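Local coordinates for irisin (Homo sapiens, PDB 4LSD), which probably acts as an exercise-induced hormone that promotes browning of white fat, through a secreted fibronectin type III domain capable of forming a dimer, at residues S18-W23 and S58-D63; F34-Q39 and V72-I77; A5-T10 and D24-E29; E65-Y70 and L90-R95. All coordinates share one frame; numbering follows the deposited sequence.

Interaction 1: residues S18-W23 and S58-D63; sequences SAVVSW and SCALWD
Ala19 faces Leu61 and Val21 faces Cys59 as antiparallel hydrogen-bonded pairs, the strands 19-23 and 58-61 running 4.6 Å apart at an angle of 159°. They are neighbours in the three-stranded sheet of the fibronectin type III β-sandwich. Each pair closes with two amide-carbonyl bonds, the shortest from Leu61 N to Ala19 O at 2.7 Å.

Ala19, Val21, Cys59 and Leu61 turn into the sandwich, whereas Val20, Ser22, Ser58 and Ala60 lie on the other face. Inside, Val21 CG2 stands anti to its own carbonyl carbon (Val21 CG1 takes the position anti to N) and meets Leu61 CD1 at 3.5 Å, the two chains passing at a slant. On the outer face Val20 CG1 lies 4.0 Å from Ser58 CB.

Beyond Leu61, Trp62 leaves the strand pairing; its indole receives Arg47, the residue required for dimerization, in a cation-pi contact and meets Trp62 of the second subunit. At the other end Trp23 swings its six-membered ring across the start of strand 58-61: Ser58 N sits over one face, toward the rim, with CH2 nearest, and Trp23 CZ3 reaches Cys59 CB at 4.1 Å.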
loop_
_atom_site.group_PDB
_atom_site.type_symbol
_atom_site.label_atom_id
_atom_site.label_comp_id
_atom_site.label_asym_id
_atom_site.label_seq_id
_atom_site.Cartn_x
_atom_site.Cartn_y
_atom_site.Cartn_z
ATOM N N SER A 18 -9.259 -0.272 10.399
ATOM C CA SER A 18 -8.513 -1.218 9.586
ATOM C C SER A 18 -9.370 -2.391 9.157
ATOM O O SER A 18 -10.454 -2.616 9.695
ATOM C CB SER A 18 -7.322 -1.752 10.369
ATOM O OG SER A 18 -7.763 -2.563 11.441
ATOM N N ALA A 19 -8.869 -3.139 8.181
ATOM C CA ALA A 19 -9.555 -4.322 7.675
ATOM C C ALA A 19 -8.545 -5.145 6.902
ATOM O O ALA A 19 -7.470 -4.652 6.562
ATOM C CB ALA A 19 -10.720 -3.931 6.763
ATOM N N VAL A 20 -8.893 -6.400 6.642
ATOM C CA VAL A 20 -8.044 -7.311 5.888
ATOM C C VAL A 20 -8.877 -7.811 4.711
ATOM O O VAL A 20 -10.047 -8.146 4.880
ATOM C CB VAL A 20 -7.599 -8.525 6.735
ATOM C CG1 VAL A 20 -6.796 -9.489 5.862
ATOM C CG2 VAL A 20 -6.753 -8.064 7.924
ATOM N N VAL A 21 -8.272 -7.854 3.529
ATOM C CA VAL A 21 -8.947 -8.292 2.310
ATOM C C VAL A 21 -8.351 -9.610 1.863
ATOM O O VAL A 21 -7.135 -9.760 1.865
ATOM C CB VAL A 21 -8.745 -7.266 1.169
ATOM C CG1 VAL A 21 -9.449 -7.727 -0.104
ATOM C CG2 VAL A 21 -9.256 -5.909 1.603
ATOM N N SER A 22 -9.196 -10.560 1.473
ATOM C CA SER A 22 -8.716 -11.869 1.018
ATOM C C SER A 22 -9.347 -12.201 -0.316
ATOM O O SER A 22 -10.389 -11.653 -0.673
ATOM C CB SER A 22 -9.093 -12.976 2.007
ATOM O OG SER A 22 -8.790 -12.606 3.335
ATOM N N TRP A 23 -8.731 -13.125 -1.039
ATOM C CA TRP A 23 -9.253 -13.521 -2.329
ATOM C C TRP A 23 -8.647 -14.834 -2.739
ATOM O O TRP A 23 -7.789 -15.381 -2.046
ATOM C CB TRP A 23 -8.917 -12.475 -3.388
ATOM C CG TRP A 23 -7.432 -12.296 -3.597
ATOM C CD1 TRP A 23 -6.620 -12.989 -4.456
ATOM C CD2 TRP A 23 -6.590 -11.380 -2.903
ATOM N NE1 TRP A 23 -5.318 -12.558 -4.329
ATOM C CE2 TRP A 23 -5.272 -11.572 -3.375
ATOM C CE3 TRP A 23 -6.817 -10.417 -1.911
ATOM C CZ2 TRP A 23 -4.189 -10.828 -2.898
ATOM C CZ3 TRP A 23 -5.743 -9.676 -1.435
ATOM C CH2 TRP A 23 -4.443 -9.892 -1.925
ATOM N N SER A 58 -3.922 -12.232 0.901
ATOM C CA SER A 58 -4.581 -11.236 1.730
ATOM C C SER A 58 -3.718 -9.996 1.857
ATOM O O SER A 58 -2.495 -10.041 1.742
ATOM C CB SER A 58 -4.936 -11.789 3.116
ATOM O OG SER A 58 -3.815 -12.352 3.755
ATOM N N CYS A 59 -4.388 -8.880 2.080
ATOM C CA CYS A 59 -3.727 -7.610 2.194
ATOM C C CYS A 59 -4.453 -6.770 3.226
ATOM O O CYS A 59 -5.662 -6.585 3.137
ATOM C CB CYS A 59 -3.765 -6.924 0.838
ATOM S SG CYS A 59 -3.197 -5.233 0.858
ATOM N N ALA A 60 -3.711 -6.260 4.203
ATOM C CA ALA A 60 -4.288 -5.425 5.254
ATOM C C ALA A 60 -4.427 -3.973 4.805
ATOM O O ALA A 60 -3.596 -3.470 4.058
ATOM C CB ALA A 60 -3.426 -5.484 6.485
ATOM N N LEU A 61 -5.483 -3.308 5.263
ATOM C CA LEU A 61 -5.715 -1.908 4.943
ATOM C C LEU A 61 -5.726 -1.209 6.289
ATOM O O LEU A 61 -6.531 -1.533 7.163
ATOM C CB LEU A 61 -7.068 -1.721 4.250
ATOM C CG LEU A 61 -7.299 -2.615 3.033
ATOM C CD1 LEU A 61 -8.783 -2.616 2.700
ATOM C CD2 LEU A 61 -6.468 -2.137 1.851
ATOM N N TRP A 62 -4.837 -0.243 6.449
ATOM C CA TRP A 62 -4.714 0.473 7.703
ATOM C C TRP A 62 -5.157 1.926 7.606
ATOM O O TRP A 62 -5.393 2.447 6.519
ATOM C CB TRP A 62 -3.259 0.441 8.129
ATOM C CG TRP A 62 -2.377 1.209 7.170
ATOM C CD1 TRP A 62 -1.872 2.466 7.350
ATOM C CD2 TRP A 62 -1.958 0.795 5.852
ATOM N NE1 TRP A 62 -1.166 2.865 6.233
ATOM C CE2 TRP A 62 -1.202 1.863 5.304
ATOM C CE3 TRP A 62 -2.147 -0.367 5.089
ATOM C CZ2 TRP A 62 -0.641 1.799 4.020
ATOM C CZ3 TRP A 62 -1.588 -0.428 3.815
ATOM C CH2 TRP A 62 -0.842 0.650 3.296
ATOM N N ASP A 63 -5.257 2.572 8.762
ATOM C CA ASP A 63 -5.620 3.973 8.832
ATOM C C ASP A 63 -6.902 4.298 8.078
ATOM O O ASP A 63 -6.984 5.315 7.386
ATOM C CB ASP A 63 -4.457 4.797 8.288
ATOM C CG ASP A 63 -4.492 6.248 8.739
ATOM O OD1 ASP A 63 -4.871 6.511 9.904
ATOM O OD2 ASP A 63 -4.114 7.128 7.926
#

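Interaction 2: residues F34-Q39 and V72-I77; sequences FAISQQ and VHVQAI
Ser37 and His73 exchange two backbone hydrogen bonds, Ser37 N to His73 O at 3.0 Å and His73 N to Ser37 O at 3.1 Å, and Ala35 and Gln75 form a second such pair. In that second pair the two bonds differ in shape. Gln75 N reaches Ala35 O at 2.9 Å, but its N-H is bent, 132° at the hydrogen; Ala35 N approaches Gln75 O on a straighter N-H, at 161°. His73 O takes a further, weaker partner in a CA-H...O contact from Ile36, CA to His73 O 3.3 Å.

Between these rungs Ile36 stands opposite Val74 in a non-hydrogen-bonded pair, both pointing into the sandwich. The two side chains lie side by side, heading the same way, with Ile36 CG1 3.9 Å from Val74 CG2. Ile36 CG2, anti to the backbone N, meets Val72 CG1 at 4.1 Å, the two side chains crossing at a slant; Val72 CG2 in turn lies against Gln38 CB. Ala35, Ser37, His73 and Gln75 occupy the outer face. Past the last rung Ile77 leans toward the opposite strand at Phe34, its CG1 3.5 Å from Phe34 N.

These are the two middle strands of the four-stranded sheet. Strand 46-52 flanks 31-40, pairing Ile36 with Ile49, and 89-92 flanks 69-78, pairing Val72 with Val89. Farther along, Ser86 OG and Ser83 OG bond to Val74 N and Ala76 N. On the inner face Trp23, Cys59 and Leu61 of the other sheet close over Phe34, Ile36 and Val72.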
loop_
_atom_site.group_PDB
_atom_site.type_symbol
_atom_site.label_atom_id
_atom_site.label_comp_id
_atom_site.label_asym_id
_atom_site.label_seq_id
_atom_site.Cartn_x
_atom_site.Cartn_y
_atom_site.Cartn_z
ATOM N N PHE A 34 -0.276 -9.072 -6.707
ATOM C CA PHE A 34 -1.598 -8.479 -6.734
ATOM C C PHE A 34 -1.545 -6.960 -6.652
ATOM O O PHE A 34 -0.570 -6.386 -6.177
ATOM C CB PHE A 34 -2.390 -8.983 -5.544
ATOM C CG PHE A 34 -1.989 -8.344 -4.240
ATOM C CD1 PHE A 34 -2.524 -7.113 -3.857
ATOM C CD2 PHE A 34 -1.073 -8.966 -3.397
ATOM C CE1 PHE A 34 -2.155 -6.513 -2.658
ATOM C CE2 PHE A 34 -0.693 -8.374 -2.191
ATOM C CZ PHE A 34 -1.236 -7.146 -1.819
ATOM N N ALA A 35 -2.612 -6.312 -7.103
ATOM C CA ALA A 35 -2.713 -4.861 -7.024
ATOM C C ALA A 35 -4.091 -4.577 -6.455
ATOM O O ALA A 35 -5.086 -5.136 -6.910
ATOM C CB ALA A 35 -2.566 -4.232 -8.392
ATOM N N ILE A 36 -4.148 -3.727 -5.440
ATOM C CA ILE A 36 -5.423 -3.372 -4.817
ATOM C C ILE A 36 -5.659 -1.859 -4.903
ATOM O O ILE A 36 -4.710 -1.071 -4.848
ATOM C CB ILE A 36 -5.473 -3.810 -3.323
ATOM C CG1 ILE A 36 -5.925 -5.265 -3.212
ATOM C CG2 ILE A 36 -6.431 -2.931 -2.538
ATOM C CD1 ILE A 36 -6.153 -5.725 -1.778
ATOM N N SER A 37 -6.926 -1.470 -5.063
ATOM C CA SER A 37 -7.329 -0.061 -5.128
ATOM C C SER A 37 -8.286 0.147 -3.992
ATOM O O SER A 37 -9.156 -0.687 -3.742
ATOM C CB SER A 37 -8.096 0.284 -6.405
ATOM O OG SER A 37 -7.328 0.052 -7.563
ATOM N N GLN A 38 -8.141 1.274 -3.319
ATOM C CA GLN A 38 -9.006 1.595 -2.203
ATOM C C GLN A 38 -9.444 3.044 -2.273
ATOM O O GLN A 38 -8.632 3.940 -2.493
ATOM C CB GLN A 38 -8.269 1.363 -0.886
ATOM C CG GLN A 38 -8.984 1.939 0.332
ATOM C CD GLN A 38 -8.061 2.096 1.528
ATOM O OE1 GLN A 38 -7.410 1.140 1.964
ATOM N NE2 GLN A 38 -8.000 3.308 2.067
ATOM N N GLN A 39 -10.736 3.273 -2.105
ATOM C CA GLN A 39 -11.262 4.626 -2.092
ATOM C C GLN A 39 -12.569 4.606 -1.325
ATOM O O GLN A 39 -13.259 3.588 -1.286
ATOM C CB GLN A 39 -11.462 5.171 -3.514
ATOM C CG GLN A 39 -12.256 4.294 -4.419
ATOM C CD GLN A 39 -12.418 4.893 -5.808
ATOM O OE1 GLN A 39 -11.493 4.875 -6.626
ATOM N NE2 GLN A 39 -13.599 5.431 -6.080
ATOM N N VAL A 72 -13.163 -1.500 -2.591
ATOM C CA VAL A 72 -11.863 -2.071 -2.879
ATOM C C VAL A 72 -11.954 -2.979 -4.086
ATOM O O VAL A 72 -12.916 -3.727 -4.225
ATOM C CB VAL A 72 -11.383 -2.904 -1.665
ATOM C CG1 VAL A 72 -10.389 -3.978 -2.096
ATOM C CG2 VAL A 72 -10.769 -1.989 -0.623
ATOM N N HIS A 73 -10.958 -2.916 -4.963
ATOM C CA HIS A 73 -10.925 -3.796 -6.129
ATOM C C HIS A 73 -9.588 -4.505 -6.093
ATOM O O HIS A 73 -8.565 -3.897 -5.786
ATOM C CB HIS A 73 -11.020 -3.025 -7.449
ATOM C CG HIS A 73 -12.362 -2.415 -7.704
ATOM N ND1 HIS A 73 -13.302 -2.987 -8.528
ATOM C CD2 HIS A 73 -12.919 -1.281 -7.216
ATOM C CE1 HIS A 73 -14.390 -2.231 -8.539
ATOM N NE2 HIS A 73 -14.181 -1.196 -7.751
ATOM N N VAL A 74 -9.593 -5.791 -6.406
ATOM C CA VAL A 74 -8.359 -6.552 -6.412
ATOM C C VAL A 74 -8.062 -6.968 -7.840
ATOM O O VAL A 74 -8.970 -7.152 -8.641
ATOM C CB VAL A 74 -8.473 -7.815 -5.537
ATOM C CG1 VAL A 74 -7.118 -8.504 -5.439
ATOM C CG2 VAL A 74 -8.982 -7.449 -4.164
ATOM N N GLN A 75 -6.782 -7.098 -8.160
ATOM C CA GLN A 75 -6.348 -7.509 -9.494
ATOM C C GLN A 75 -5.208 -8.510 -9.299
ATOM O O GLN A 75 -4.481 -8.431 -8.314
ATOM C CB GLN A 75 -5.840 -6.302 -10.278
ATOM C CG GLN A 75 -5.122 -6.674 -11.557
ATOM C CD GLN A 75 -4.461 -5.480 -12.198
ATOM O OE1 GLN A 75 -4.742 -5.141 -13.345
ATOM N NE2 GLN A 75 -3.578 -4.828 -11.456
ATOM N N ALA A 76 -5.045 -9.455 -10.216
ATOM C CA ALA A 76 -3.978 -10.434 -10.072
ATOM C C ALA A 76 -2.868 -10.184 -11.083
ATOM O O ALA A 76 -3.130 -9.945 -12.262
ATOM C CB ALA A 76 -4.530 -11.841 -10.228
ATOM N N ILE A 77 -1.625 -10.251 -10.613
ATOM C CA ILE A 77 -0.463 -10.007 -11.464
ATOM C C ILE A 77 0.210 -11.309 -11.861
ATOM O O ILE A 77 0.439 -12.176 -11.028
ATOM C CB ILE A 77 0.612 -9.160 -10.743
ATOM C CG1 ILE A 77 -0.029 -7.977 -10.014
ATOM C CG2 ILE A 77 1.655 -8.685 -11.748
ATOM C CD1 ILE A 77 -0.499 -6.882 -10.909
#

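Interaction 3: residues A5-T10 and D24-E29; sequences APVNVT and DVLEDE
Asp24 O receives the amide of Val7 at 2.8 Å, with a nearly straight N-H (169° at the hydrogen), and is also approached by the CA-H of Pro6, whose CA lies 3.4 Å away. The return bond, Asp24 N to Val7 O, measures 2.9 Å, so the two residues form a closed antiparallel hydrogen-bonded pair, with their side chains on the same face.

On that face Val7 meets both Asp24 and Leu26. Its CG2, held between its own backbone N and carbonyl carbon, rests 3.8 Å from Asp24 CB, and the two side chains cross at about a right angle. Leu26 comes in crosswise as well and sets CD1 against both methyls of Val7, 3.8 Å from CG2 and slightly farther from CG1. Next to the pair, Asp24 OD2 lies 3.1 Å from Asn8 CB. Asn8 is a predicted N-glycosylation site that bears no sugar in this structure.

Pro6 takes the inner side, packing on Trp23 and reaching across to Val74 and Ala76 of the facing sheet. The chain turns a corner at Asn8, whose backbone is left-handed (phi 54°, psi 42°), and Thr10 then resumes pairing with Ser22. Such a break in the first edge strand, with a proline-bearing stretch tucked against the core just ahead of it, belongs to the N-terminal edge of this fibronectin type III sandwich.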
loop_
_atom_site.group_PDB
_atom_site.type_symbol
_atom_site.label_atom_id
_atom_site.label_comp_id
_atom_site.label_asym_id
_atom_site.label_seq_id
_atom_site.Cartn_x
_atom_site.Cartn_y
_atom_site.Cartn_z
ATOM N N ALA A 5 -9.386 -12.552 -13.246
ATOM C CA ALA A 5 -9.610 -11.679 -12.115
ATOM C C ALA A 5 -9.689 -12.527 -10.862
ATOM O O ALA A 5 -9.907 -13.731 -10.937
ATOM C CB ALA A 5 -10.907 -10.920 -12.297
ATOM N N PRO A 6 -9.472 -11.910 -9.696
ATOM C CA PRO A 6 -9.532 -12.621 -8.417
ATOM C C PRO A 6 -10.994 -12.938 -8.125
ATOM O O PRO A 6 -11.877 -12.201 -8.554
ATOM C CB PRO A 6 -8.972 -11.603 -7.425
ATOM C CG PRO A 6 -8.000 -10.836 -8.239
ATOM C CD PRO A 6 -8.717 -10.649 -9.560
ATOM N N VAL A 7 -11.247 -14.020 -7.395
ATOM C CA VAL A 7 -12.617 -14.406 -7.050
ATOM C C VAL A 7 -12.730 -14.520 -5.536
ATOM O O VAL A 7 -11.723 -14.555 -4.830
ATOM C CB VAL A 7 -13.005 -15.789 -7.635
ATOM C CG1 VAL A 7 -13.037 -15.746 -9.143
ATOM C CG2 VAL A 7 -12.007 -16.840 -7.163
ATOM N N ASN A 8 -13.956 -14.575 -5.037
ATOM C CA ASN A 8 -14.156 -14.734 -3.609
ATOM C C ASN A 8 -13.421 -13.697 -2.778
ATOM O O ASN A 8 -12.827 -14.027 -1.747
ATOM C CB ASN A 8 -13.680 -16.124 -3.204
ATOM C CG ASN A 8 -14.463 -17.226 -3.890
ATOM O OD1 ASN A 8 -13.891 -18.204 -4.388
ATOM N ND2 ASN A 8 -15.784 -17.082 -3.909
ATOM N N VAL A 9 -13.447 -12.450 -3.225
ATOM C CA VAL A 9 -12.782 -11.399 -2.485
ATOM C C VAL A 9 -13.660 -11.125 -1.267
ATOM O O VAL A 9 -14.841 -10.801 -1.399
ATOM C CB VAL A 9 -12.627 -10.143 -3.347
ATOM C CG1 VAL A 9 -11.770 -9.125 -2.626
ATOM C CG2 VAL A 9 -12.010 -10.514 -4.692
ATOM N N THR A 10 -13.085 -11.282 -0.077
ATOM C CA THR A 10 -13.832 -11.075 1.160
ATOM C C THR A 10 -13.095 -10.104 2.082
ATOM O O THR A 10 -11.880 -9.918 1.968
ATOM C CB THR A 10 -14.083 -12.444 1.924
ATOM O OG1 THR A 10 -13.165 -12.586 3.015
ATOM C CG2 THR A 10 -13.870 -13.640 0.990
ATOM N N ASP A 24 -9.108 -15.332 -3.877
ATOM C CA ASP A 24 -8.602 -16.567 -4.441
ATOM C C ASP A 24 -8.399 -16.265 -5.897
ATOM O O ASP A 24 -8.955 -15.300 -6.427
ATOM C CB ASP A 24 -9.604 -17.715 -4.354
ATOM C CG ASP A 24 -10.012 -18.022 -2.955
ATOM O OD1 ASP A 24 -9.116 -18.256 -2.116
ATOM O OD2 ASP A 24 -11.238 -18.039 -2.708
ATOM N N VAL A 25 -7.594 -17.095 -6.538
ATOM C CA VAL A 25 -7.340 -16.946 -7.951
ATOM C C VAL A 25 -7.618 -18.318 -8.527
ATOM O O VAL A 25 -7.675 -19.300 -7.788
ATOM C CB VAL A 25 -5.881 -16.536 -8.230
ATOM C CG1 VAL A 25 -5.609 -15.175 -7.633
ATOM C CG2 VAL A 25 -4.933 -17.569 -7.664
ATOM N N LEU A 26 -7.822 -18.385 -9.836
ATOM C CA LEU A 26 -8.098 -19.658 -10.489
ATOM C C LEU A 26 -6.795 -20.385 -10.817
ATOM O O LEU A 26 -6.707 -21.603 -10.685
ATOM C CB LEU A 26 -8.907 -19.427 -11.770
ATOM C CG LEU A 26 -10.417 -19.173 -11.695
ATOM C CD1 LEU A 26 -10.828 -18.671 -10.323
ATOM C CD2 LEU A 26 -10.784 -18.154 -12.767
ATOM N N GLU A 27 -5.776 -19.631 -11.219
ATOM C CA GLU A 27 -4.489 -20.219 -11.581
ATOM C C GLU A 27 -3.354 -19.898 -10.605
ATOM O O GLU A 27 -2.544 -19.011 -10.863
ATOM C CB GLU A 27 -4.097 -19.736 -12.974
ATOM C CG GLU A 27 -5.270 -19.680 -13.938
ATOM C CD GLU A 27 -5.424 -18.314 -14.586
ATOM O OE1 GLU A 27 -4.879 -18.107 -15.697
ATOM O OE2 GLU A 27 -6.081 -17.444 -13.971
ATOM N N ASP A 28 -3.271 -20.628 -9.501
ATOM C CA ASP A 28 -2.217 -20.381 -8.525
ATOM C C ASP A 28 -0.811 -20.513 -9.115
ATOM O O ASP A 28 0.129 -19.903 -8.624
ATOM C CB ASP A 28 -2.360 -21.338 -7.344
ATOM C CG ASP A 28 -3.729 -21.258 -6.684
ATOM O OD1 ASP A 28 -3.970 -20.329 -5.881
ATOM O OD2 ASP A 28 -4.574 -22.132 -6.980
ATOM N N GLU A 29 -0.658 -21.300 -10.170
ATOM C CA GLU A 29 0.663 -21.486 -10.767
ATOM C C GLU A 29 1.193 -20.289 -11.563
ATOM O O GLU A 29 2.385 -20.213 -11.852
ATOM C CB GLU A 29 0.650 -22.721 -11.677
ATOM C CG GLU A 29 -0.170 -22.540 -12.966
ATOM C CD GLU A 29 -0.245 -23.800 -13.835
ATOM O OE1 GLU A 29 -0.615 -23.680 -15.027
ATOM O OE2 GLU A 29 0.051 -24.908 -13.331
#

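Interaction 4: residues E65-Y70 and L90-R95; sequences EEDTEY and LFKTPR
Thr93 OG1 accepts the amide of Thr68 at 2.8 Å and also lies against Glu65 O, at a 2.4 Å separation so short that the distance itself is doubtful. The hydroxyl gets there because OG1 stands between the backbone N and carbonyl carbon of Thr93 (chi1 51°). Backbone bonds flank it: Thr93 N to Thr68 O, and Asp67 N to Pro94 O at 2.9 Å from well above the carbonyl plane.

Asp67 splits its carboxylate between two cations, OD2 to Arg95 NH1 at 3.0 Å and OD1 to Lys92 NZ at 3.3 Å. Both partners lie alongside it; the extended Lys92 brings CE close to OD1 too, while the guanidinium plane is turned 65° from the carboxylate.

Toward the strands, Tyr70 and Phe91 form a hydrogen-bonded pair. Tyr70 CB sits over the Phe91 face in a CH-pi contact, 3.9 Å from the centroid. Tyr70 OH accepts Glu65 N at 2.6 Å, the tyrosine corner familiar from fibronectin type III domains, which pins the loop before strand 69-78.

This end of the hairpin of 69-78 and 89-92 borders strand 31-40, where Tyr70 packs on Gln38 and Lys40; Phe91 also meets Leu14 and Leu64.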
loop_
_atom_site.group_PDB
_atom_site.type_symbol
_atom_site.label_atom_id
_atom_site.label_comp_id
_atom_site.label_asym_id
_atom_site.label_seq_id
_atom_site.Cartn_x
_atom_site.Cartn_y
_atom_site.Cartn_z
ATOM N N GLU A 65 -10.972 5.236 7.812
ATOM C CA GLU A 65 -11.861 6.167 8.495
ATOM C C GLU A 65 -12.929 5.387 9.242
ATOM O O GLU A 65 -13.430 4.388 8.732
ATOM C CB GLU A 65 -12.540 7.060 7.468
ATOM C CG GLU A 65 -11.899 8.396 7.277
ATOM C CD GLU A 65 -12.489 9.419 8.203
ATOM O OE1 GLU A 65 -12.035 10.583 8.166
ATOM O OE2 GLU A 65 -13.413 9.054 8.964
ATOM N N GLU A 66 -13.287 5.844 10.438
ATOM C CA GLU A 66 -14.318 5.172 11.226
ATOM C C GLU A 66 -15.694 5.441 10.618
ATOM O O GLU A 66 -15.890 6.456 9.944
ATOM C CB GLU A 66 -14.318 5.701 12.657
ATOM C CG GLU A 66 -14.599 7.199 12.720
ATOM C CD GLU A 66 -15.486 7.589 13.887
ATOM O OE1 GLU A 66 -15.082 7.381 15.049
ATOM O OE2 GLU A 66 -16.593 8.108 13.641
ATOM N N ASP A 67 -16.640 4.536 10.868
ATOM C CA ASP A 67 -18.011 4.690 10.387
ATOM C C ASP A 67 -18.042 5.208 8.957
ATOM O O ASP A 67 -18.774 6.148 8.637
ATOM C CB ASP A 67 -18.738 5.660 11.312
ATOM C CG ASP A 67 -20.199 5.819 10.965
ATOM O OD1 ASP A 67 -20.883 4.784 10.824
ATOM O OD2 ASP A 67 -20.665 6.979 10.857
ATOM N N THR A 68 -17.252 4.567 8.103
ATOM C CA THR A 68 -17.124 4.967 6.710
ATOM C C THR A 68 -17.175 3.790 5.738
ATOM O O THR A 68 -16.663 2.710 6.033
ATOM C CB THR A 68 -15.792 5.699 6.525
ATOM O OG1 THR A 68 -15.748 6.811 7.427
ATOM C CG2 THR A 68 -15.615 6.173 5.099
ATOM N N GLU A 69 -17.772 4.026 4.571
ATOM C CA GLU A 69 -17.903 3.021 3.520
ATOM C C GLU A 69 -16.760 3.077 2.503
ATOM O O GLU A 69 -16.373 4.151 2.042
ATOM C CB GLU A 69 -19.236 3.205 2.802
ATOM C CG GLU A 69 -20.444 2.938 3.681
ATOM C CD GLU A 69 -21.757 3.172 2.955
ATOM O OE1 GLU A 69 -22.086 4.345 2.660
ATOM O OE2 GLU A 69 -22.458 2.176 2.672
ATOM N N TYR A 70 -16.238 1.909 2.146
ATOM C CA TYR A 70 -15.130 1.810 1.204
ATOM C C TYR A 70 -15.417 0.875 0.050
ATOM O O TYR A 70 -16.289 0.015 0.126
ATOM C CB TYR A 70 -13.883 1.306 1.920
ATOM C CG TYR A 70 -13.224 2.324 2.814
ATOM C CD1 TYR A 70 -12.219 3.156 2.326
ATOM C CD2 TYR A 70 -13.598 2.455 4.149
ATOM C CE1 TYR A 70 -11.599 4.090 3.142
ATOM C CE2 TYR A 70 -12.987 3.390 4.975
ATOM C CZ TYR A 70 -11.989 4.200 4.463
ATOM O OH TYR A 70 -11.377 5.115 5.280
ATOM N N LEU A 90 -17.529 -4.080 -1.100
ATOM C CA LEU A 90 -17.952 -2.902 -0.362
ATOM C C LEU A 90 -18.062 -3.197 1.108
ATOM O O LEU A 90 -18.422 -4.298 1.506
ATOM C CB LEU A 90 -19.300 -2.407 -0.877
ATOM C CG LEU A 90 -19.302 -1.973 -2.341
ATOM C CD1 LEU A 90 -19.611 -3.182 -3.218
ATOM C CD2 LEU A 90 -20.343 -0.875 -2.554
ATOM N N PHE A 91 -17.744 -2.215 1.929
ATOM C CA PHE A 91 -17.837 -2.433 3.346
ATOM C C PHE A 91 -17.826 -1.112 4.071
ATOM O O PHE A 91 -17.553 -0.064 3.490
ATOM C CB PHE A 91 -16.700 -3.355 3.815
ATOM C CG PHE A 91 -15.315 -2.792 3.615
ATOM C CD1 PHE A 91 -14.661 -2.128 4.658
ATOM C CD2 PHE A 91 -14.650 -2.951 2.396
ATOM C CE1 PHE A 91 -13.363 -1.635 4.494
ATOM C CE2 PHE A 91 -13.345 -2.460 2.219
ATOM C CZ PHE A 91 -12.702 -1.800 3.272
ATOM N N LYS A 92 -18.159 -1.163 5.344
ATOM C CA LYS A 92 -18.201 0.034 6.131
ATOM C C LYS A 92 -17.548 -0.256 7.458
ATOM O O LYS A 92 -17.764 -1.306 8.068
ATOM C CB LYS A 92 -19.648 0.476 6.326
ATOM C CG LYS A 92 -19.814 1.678 7.231
ATOM C CD LYS A 92 -21.263 2.098 7.307
ATOM C CE LYS A 92 -21.467 3.157 8.371
ATOM N NZ LYS A 92 -22.899 3.560 8.465
ATOM N N THR A 93 -16.733 0.683 7.900
ATOM C CA THR A 93 -16.039 0.521 9.154
ATOM C C THR A 93 -16.946 0.839 10.341
ATOM O O THR A 93 -17.845 1.671 10.252
ATOM C CB THR A 93 -14.811 1.439 9.213
ATOM O OG1 THR A 93 -15.215 2.770 8.879
ATOM C CG2 THR A 93 -13.737 0.961 8.240
ATOM N N PRO A 94 -16.728 0.141 11.458
ATOM C CA PRO A 94 -17.463 0.284 12.715
ATOM C C PRO A 94 -17.183 1.670 13.274
ATOM O O PRO A 94 -16.342 2.388 12.750
ATOM C CB PRO A 94 -16.851 -0.799 13.605
ATOM C CG PRO A 94 -16.453 -1.858 12.647
ATOM C CD PRO A 94 -15.957 -1.116 11.428
ATOM N N ARG A 95 -17.864 2.018 14.359
ATOM C CA ARG A 95 -17.690 3.319 15.013
ATOM C C ARG A 95 -16.463 3.308 15.933
ATOM O O ARG A 95 -16.058 2.248 16.411
ATOM C CB ARG A 95 -18.904 3.626 15.879
ATOM C CG ARG A 95 -20.240 3.250 15.277
ATOM C CD ARG A 95 -20.836 4.435 14.560
ATOM N NE ARG A 95 -20.876 5.606 15.430
ATOM C CZ ARG A 95 -21.197 6.830 15.022
ATOM N NH1 ARG A 95 -21.510 7.044 13.752
ATOM N NH2 ARG A 95 -21.202 7.843 15.881
#

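Interactions 1 and 2 make up the heart of the sandwich, one from each sheet: Trp23, Cys59 and Leu61 of interaction 1 pack directly on Phe34, Ile36 and Gln38 of interaction 2. Both rely on regular backbone pairing and largely apolar inner faces. Interaction 3 continues the sheet of interaction 1 past a corner, and its Pro6 and Val9 touch Val74 of interaction 2. Interaction 4 shares strand 69-78 with interaction 2 and sends Phe91 to Leu61 and Val72, but it is a surface contact, with salt bridges and a bonded threonine hydroxyl. Interactions 3 and 4 lie on opposite sides of the chain's centre, their centres about 24 Å apart.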